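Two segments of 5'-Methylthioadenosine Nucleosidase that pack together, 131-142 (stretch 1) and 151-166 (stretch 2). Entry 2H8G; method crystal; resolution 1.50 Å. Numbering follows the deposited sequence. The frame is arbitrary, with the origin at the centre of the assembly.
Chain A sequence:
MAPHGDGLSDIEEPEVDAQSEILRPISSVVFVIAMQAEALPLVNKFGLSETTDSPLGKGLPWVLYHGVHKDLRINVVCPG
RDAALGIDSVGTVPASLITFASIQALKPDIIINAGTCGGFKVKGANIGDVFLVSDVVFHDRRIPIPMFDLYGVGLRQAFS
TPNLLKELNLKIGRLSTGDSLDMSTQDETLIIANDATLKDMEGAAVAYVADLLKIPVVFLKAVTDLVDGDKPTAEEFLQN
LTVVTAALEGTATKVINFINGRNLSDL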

# COMPACT_ATOMS: atom_id res chain seq x y z
N PHE A 131 4.24 14.74 -18.22
CA PHE A 131 4.06 13.51 -18.99
C PHE A 131 2.72 12.82 -18.81
O PHE A 131 2.11 12.87 -17.74
CB PHE A 131 5.13 12.49 -18.58
CG PHE A 131 6.46 12.68 -19.24
CD1 PHE A 131 7.31 13.72 -18.88
CD2 PHE A 131 6.89 11.77 -20.20
CE1 PHE A 131 8.57 13.85 -19.47
CE2 PHE A 131 8.14 11.89 -20.79
CZ PHE A 131 8.98 12.93 -20.42
N LEU A 132 2.30 12.13 -19.87
CA LEU A 132 1.10 11.31 -19.84
C LEU A 132 1.76 9.92 -19.78
O LEU A 132 2.59 9.60 -20.62
CB LEU A 132 0.31 11.45 -21.14
CG LEU A 132 -1.06 10.77 -21.17
CD1 LEU A 132 -1.98 11.40 -20.13
CD2 LEU A 132 -1.65 10.93 -22.56
N VAL A 133 1.41 9.12 -18.79
CA VAL A 133 2.03 7.80 -18.64
C VAL A 133 1.41 6.70 -19.51
O VAL A 133 0.19 6.59 -19.60
CB VAL A 133 1.98 7.35 -17.16
CG1 VAL A 133 2.48 5.91 -17.03
CG2 VAL A 133 2.83 8.28 -16.32
N SER A 134 2.27 5.88 -20.13
CA SER A 134 1.82 4.77 -20.98
C SER A 134 1.47 3.55 -20.12
O SER A 134 0.36 3.02 -20.20
CB SER A 134 2.91 4.40 -21.99
OG SER A 134 4.16 4.19 -21.37
N ASP A 135 2.44 3.10 -19.33
CA ASP A 135 2.23 1.98 -18.42
C ASP A 135 3.04 2.23 -17.16
O ASP A 135 3.87 3.13 -17.13
CB ASP A 135 2.60 0.63 -19.05
CG ASP A 135 3.99 0.62 -19.66
OD1 ASP A 135 4.85 1.41 -19.23
OD2 ASP A 135 4.22 -0.21 -20.56
N VAL A 136 2.78 1.44 -16.13
CA VAL A 136 3.45 1.64 -14.86
C VAL A 136 3.90 0.33 -14.23
O VAL A 136 3.28 -0.71 -14.42
CB VAL A 136 2.50 2.39 -13.90
CG1 VAL A 136 1.26 1.53 -13.61
CG2 VAL A 136 3.23 2.76 -12.62
N VAL A 137 5.00 0.40 -13.48
CA VAL A 137 5.56 -0.76 -12.80
C VAL A 137 6.12 -0.33 -11.45
O VAL A 137 6.24 0.87 -11.18
CB VAL A 137 6.75 -1.37 -13.60
CG1 VAL A 137 6.26 -1.89 -14.94
CG2 VAL A 137 7.84 -0.33 -13.81
N PHE A 138 6.45 -1.31 -10.61
CA PHE A 138 7.09 -1.07 -9.31
C PHE A 138 8.55 -1.49 -9.48
O PHE A 138 8.82 -2.46 -10.18
CB PHE A 138 6.55 -1.97 -8.19
CG PHE A 138 5.16 -1.63 -7.71
CD1 PHE A 138 4.06 -2.26 -8.26
CD2 PHE A 138 4.97 -0.74 -6.66
CE1 PHE A 138 2.78 -2.02 -7.77
CE2 PHE A 138 3.70 -0.49 -6.16
CZ PHE A 138 2.60 -1.13 -6.71
N HIS A 139 9.47 -0.78 -8.84
CA HIS A 139 10.88 -1.17 -8.92
C HIS A 139 11.42 -1.64 -7.57
O HIS A 139 12.56 -2.09 -7.48
CB HIS A 139 11.76 -0.03 -9.45
CG HIS A 139 11.57 1.28 -8.76
ND1 HIS A 139 12.09 1.57 -7.52
CD2 HIS A 139 10.92 2.40 -9.16
CE1 HIS A 139 11.77 2.81 -7.18
NE2 HIS A 139 11.06 3.33 -8.16
N ASP A 140 10.60 -1.58 -6.51
CA ASP A 140 11.06 -1.99 -5.19
C ASP A 140 10.30 -3.14 -4.53
O ASP A 140 10.31 -3.28 -3.31
CB ASP A 140 11.09 -0.78 -4.25
CG ASP A 140 9.70 -0.26 -3.90
OD1 ASP A 140 8.73 -0.60 -4.61
OD2 ASP A 140 9.59 0.51 -2.92
N ARG A 141 9.62 -3.96 -5.33
CA ARG A 141 8.92 -5.11 -4.78
C ARG A 141 9.60 -6.31 -5.43
O ARG A 141 9.09 -6.90 -6.38
CB ARG A 141 7.42 -5.08 -5.12
CG ARG A 141 6.76 -3.75 -4.79
CD ARG A 141 5.25 -3.91 -4.62
NE ARG A 141 4.63 -4.56 -5.76
CZ ARG A 141 3.34 -4.86 -5.81
NH1 ARG A 141 2.55 -4.55 -4.79
NH2 ARG A 141 2.84 -5.48 -6.87
N ARG A 142 10.79 -6.63 -4.92
CA ARG A 142 11.60 -7.71 -5.46
C ARG A 142 11.33 -9.06 -4.82
O ARG A 142 11.62 -9.27 -3.65
CB ARG A 142 13.09 -7.37 -5.29
CG ARG A 142 13.49 -5.97 -5.78
CD ARG A 142 14.98 -5.71 -5.51
NE ARG A 142 15.31 -6.00 -4.12
CZ ARG A 142 15.25 -5.12 -3.12
NH1 ARG A 142 14.90 -3.86 -3.35
NH2 ARG A 142 15.50 -5.52 -1.88
N TYR A 151 4.68 -10.53 -10.34
CA TYR A 151 3.66 -9.96 -9.48
C TYR A 151 4.21 -8.70 -8.82
O TYR A 151 3.55 -7.67 -8.78
CB TYR A 151 3.23 -10.96 -8.41
CG TYR A 151 2.44 -10.31 -7.31
CD1 TYR A 151 1.11 -9.92 -7.51
CD2 TYR A 151 3.04 -10.03 -6.08
CE1 TYR A 151 0.40 -9.26 -6.51
CE2 TYR A 151 2.34 -9.37 -5.08
CZ TYR A 151 1.03 -8.99 -5.30
OH TYR A 151 0.35 -8.32 -4.31
N GLY A 152 5.43 -8.80 -8.29
CA GLY A 152 6.05 -7.66 -7.64
C GLY A 152 6.19 -6.48 -8.58
O GLY A 152 5.96 -5.34 -8.19
N VAL A 153 6.59 -6.74 -9.82
CA VAL A 153 6.75 -5.67 -10.80
C VAL A 153 5.40 -5.00 -11.05
O VAL A 153 5.33 -3.79 -11.25
CB VAL A 153 7.36 -6.21 -12.12
CG1 VAL A 153 7.37 -5.13 -13.20
CG2 VAL A 153 8.77 -6.68 -11.85
N GLY A 154 4.34 -5.80 -11.05
CA GLY A 154 3.00 -5.26 -11.23
C GLY A 154 2.74 -4.37 -12.43
O GLY A 154 2.15 -3.29 -12.30
N LEU A 155 3.16 -4.82 -13.60
CA LEU A 155 2.96 -4.04 -14.82
C LEU A 155 1.48 -3.81 -15.09
O LEU A 155 0.68 -4.75 -15.07
CB LEU A 155 3.57 -4.77 -16.02
CG LEU A 155 3.27 -4.17 -17.40
CD1 LEU A 155 3.95 -2.82 -17.54
CD2 LEU A 155 3.76 -5.13 -18.48
N ARG A 156 1.11 -2.55 -15.31
CA ARG A 156 -0.27 -2.22 -15.64
C ARG A 156 -0.27 -1.09 -16.66
O ARG A 156 0.58 -0.21 -16.63
CB ARG A 156 -1.05 -1.82 -14.37
CG ARG A 156 -1.19 -2.99 -13.41
CD ARG A 156 -2.36 -2.88 -12.47
NE ARG A 156 -2.71 -4.20 -11.94
CZ ARG A 156 -1.90 -4.96 -11.21
NH1 ARG A 156 -0.68 -4.54 -10.91
NH2 ARG A 156 -2.31 -6.15 -10.80
N GLN A 157 -1.22 -1.14 -17.60
CA GLN A 157 -1.29 -0.13 -18.64
C GLN A 157 -2.25 0.98 -18.23
O GLN A 157 -3.28 0.72 -17.61
CB GLN A 157 -1.78 -0.75 -19.95
CG GLN A 157 -0.89 -1.85 -20.52
CD GLN A 157 0.43 -1.34 -21.06
OE1 GLN A 157 0.47 -0.37 -21.81
NE2 GLN A 157 1.52 -1.99 -20.68
N ALA A 158 -1.90 2.22 -18.56
CA ALA A 158 -2.77 3.34 -18.26
C ALA A 158 -3.88 3.30 -19.31
O ALA A 158 -3.71 2.69 -20.37
CB ALA A 158 -2.00 4.65 -18.35
N PHE A 159 -5.01 3.94 -19.02
CA PHE A 159 -6.12 3.97 -19.96
C PHE A 159 -5.67 4.70 -21.22
O PHE A 159 -5.02 5.73 -21.14
CB PHE A 159 -7.31 4.69 -19.33
CG PHE A 159 -8.57 4.60 -20.13
CD1 PHE A 159 -9.27 3.40 -20.23
CD2 PHE A 159 -9.07 5.72 -20.79
CE1 PHE A 159 -10.45 3.32 -20.97
CE2 PHE A 159 -10.24 5.65 -21.53
CZ PHE A 159 -10.93 4.44 -21.62
N SER A 160 -6.03 4.15 -22.38
CA SER A 160 -5.65 4.75 -23.65
C SER A 160 -6.41 6.04 -23.94
O SER A 160 -7.64 6.06 -23.96
CB SER A 160 -5.89 3.75 -24.78
OG SER A 160 -5.40 4.25 -26.02
N THR A 161 -5.66 7.13 -24.17
CA THR A 161 -6.26 8.43 -24.47
C THR A 161 -5.55 9.04 -25.68
O THR A 161 -4.92 10.09 -25.59
CB THR A 161 -6.15 9.39 -23.26
OG1 THR A 161 -4.77 9.58 -22.93
CG2 THR A 161 -6.88 8.83 -22.06
N PRO A 162 -5.66 8.38 -26.84
CA PRO A 162 -5.02 8.83 -28.08
C PRO A 162 -5.39 10.25 -28.52
O PRO A 162 -4.52 11.01 -28.94
CB PRO A 162 -5.45 7.78 -29.09
CG PRO A 162 -6.81 7.37 -28.59
CD PRO A 162 -6.56 7.24 -27.11
N ASN A 163 -6.67 10.60 -28.43
CA ASN A 163 -7.11 11.93 -28.84
C ASN A 163 -6.58 13.02 -27.91
O ASN A 163 -6.23 14.11 -28.35
CB ASN A 163 -8.63 12.00 -28.92
CG ASN A 163 -9.20 11.13 -30.01
OD1 ASN A 163 -8.67 11.08 -31.12
ND2 ASN A 163 -10.29 10.44 -29.72
N LEU A 164 -6.53 12.71 -26.62
CA LEU A 164 -6.03 13.67 -25.64
C LEU A 164 -4.57 13.98 -25.96
O LEU A 164 -4.15 15.13 -25.96
CB LEU A 164 -6.14 13.09 -24.22
CG LEU A 164 -5.64 13.92 -23.03
CD1 LEU A 164 -6.19 13.31 -21.74
CD2 LEU A 164 -4.12 13.95 -22.99
N LEU A 165 -3.81 12.93 -26.24
CA LEU A 165 -2.39 13.07 -26.54
C LEU A 165 -2.17 13.85 -27.85
O LEU A 165 -1.22 14.63 -27.96
CB LEU A 165 -1.74 11.69 -26.63
CG LEU A 165 -0.22 11.60 -26.65
CD1 LEU A 165 0.34 12.17 -25.36
CD2 LEU A 165 0.21 10.15 -26.81
N LYS A 166 -3.04 13.63 -28.82
CA LYS A 166 -2.94 14.30 -30.12
C LYS A 166 -3.34 15.77 -30.04
O LYS A 166 -3.03 16.56 -30.94
CB LYS A 166 -3.81 13.57 -31.15
CG LYS A 166 -3.82 14.21 -32.52
CD LYS A 166 -2.41 14.33 -33.07
CE LYS A 166 -2.39 15.27 -34.26
NZ LYS A 166 -2.89 16.61 -33.87
O HOH W 1 -1.60 3.86 -22.15
O HOH W 2 -0.07 -5.64 -5.25
O HOH W 3 0.46 -5.08 -8.18

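The two stretches run antiparallel where they pair. V136 and R156 form a hydrogen-bonded bridge, V136 N to R156 O at 2.8 Å and R156 N to V136 O at 3.0 Å; A158 N to S134 O (2.9 Å, 164°) and F138 N to V153 O (2.8 Å, 161°) extend the backbone contact on either side of it. D135 and Q157 are the neighbouring non-hydrogen-bonded pair, with CA atoms 4.1 Å apart. Their side chains share a sheet face, and Q157, folded by chi1 and chi2 both m, brings NE2 within 3.2 Å of D135 OD2 in a hydrogen bond.

R141 does most with its side chain. Its m, t, m course, with chi4 at 177°, carries the guanidinium to carbonyls at the end of a helix: NE donates to G152 O at 2.9 Å and 168°, while NH2 reaches Y151 O at 3.0 Å in a weak bond (129°). Water 2 links R141 NH1 to Y151 OH, 2.9 Å from each. An ideal CB on G152 would lie 2.1 Å from R141 O, a clash, so glycine permits this approach.

Apolar contacts complete the packing. L132, chi1 t and chi2 p, places CD2 3.7 Å from L165 CD1 and 3.9 Å from L164 CD2. V137, chi1 m, sets CG1 3.6 Å from L155 CD1.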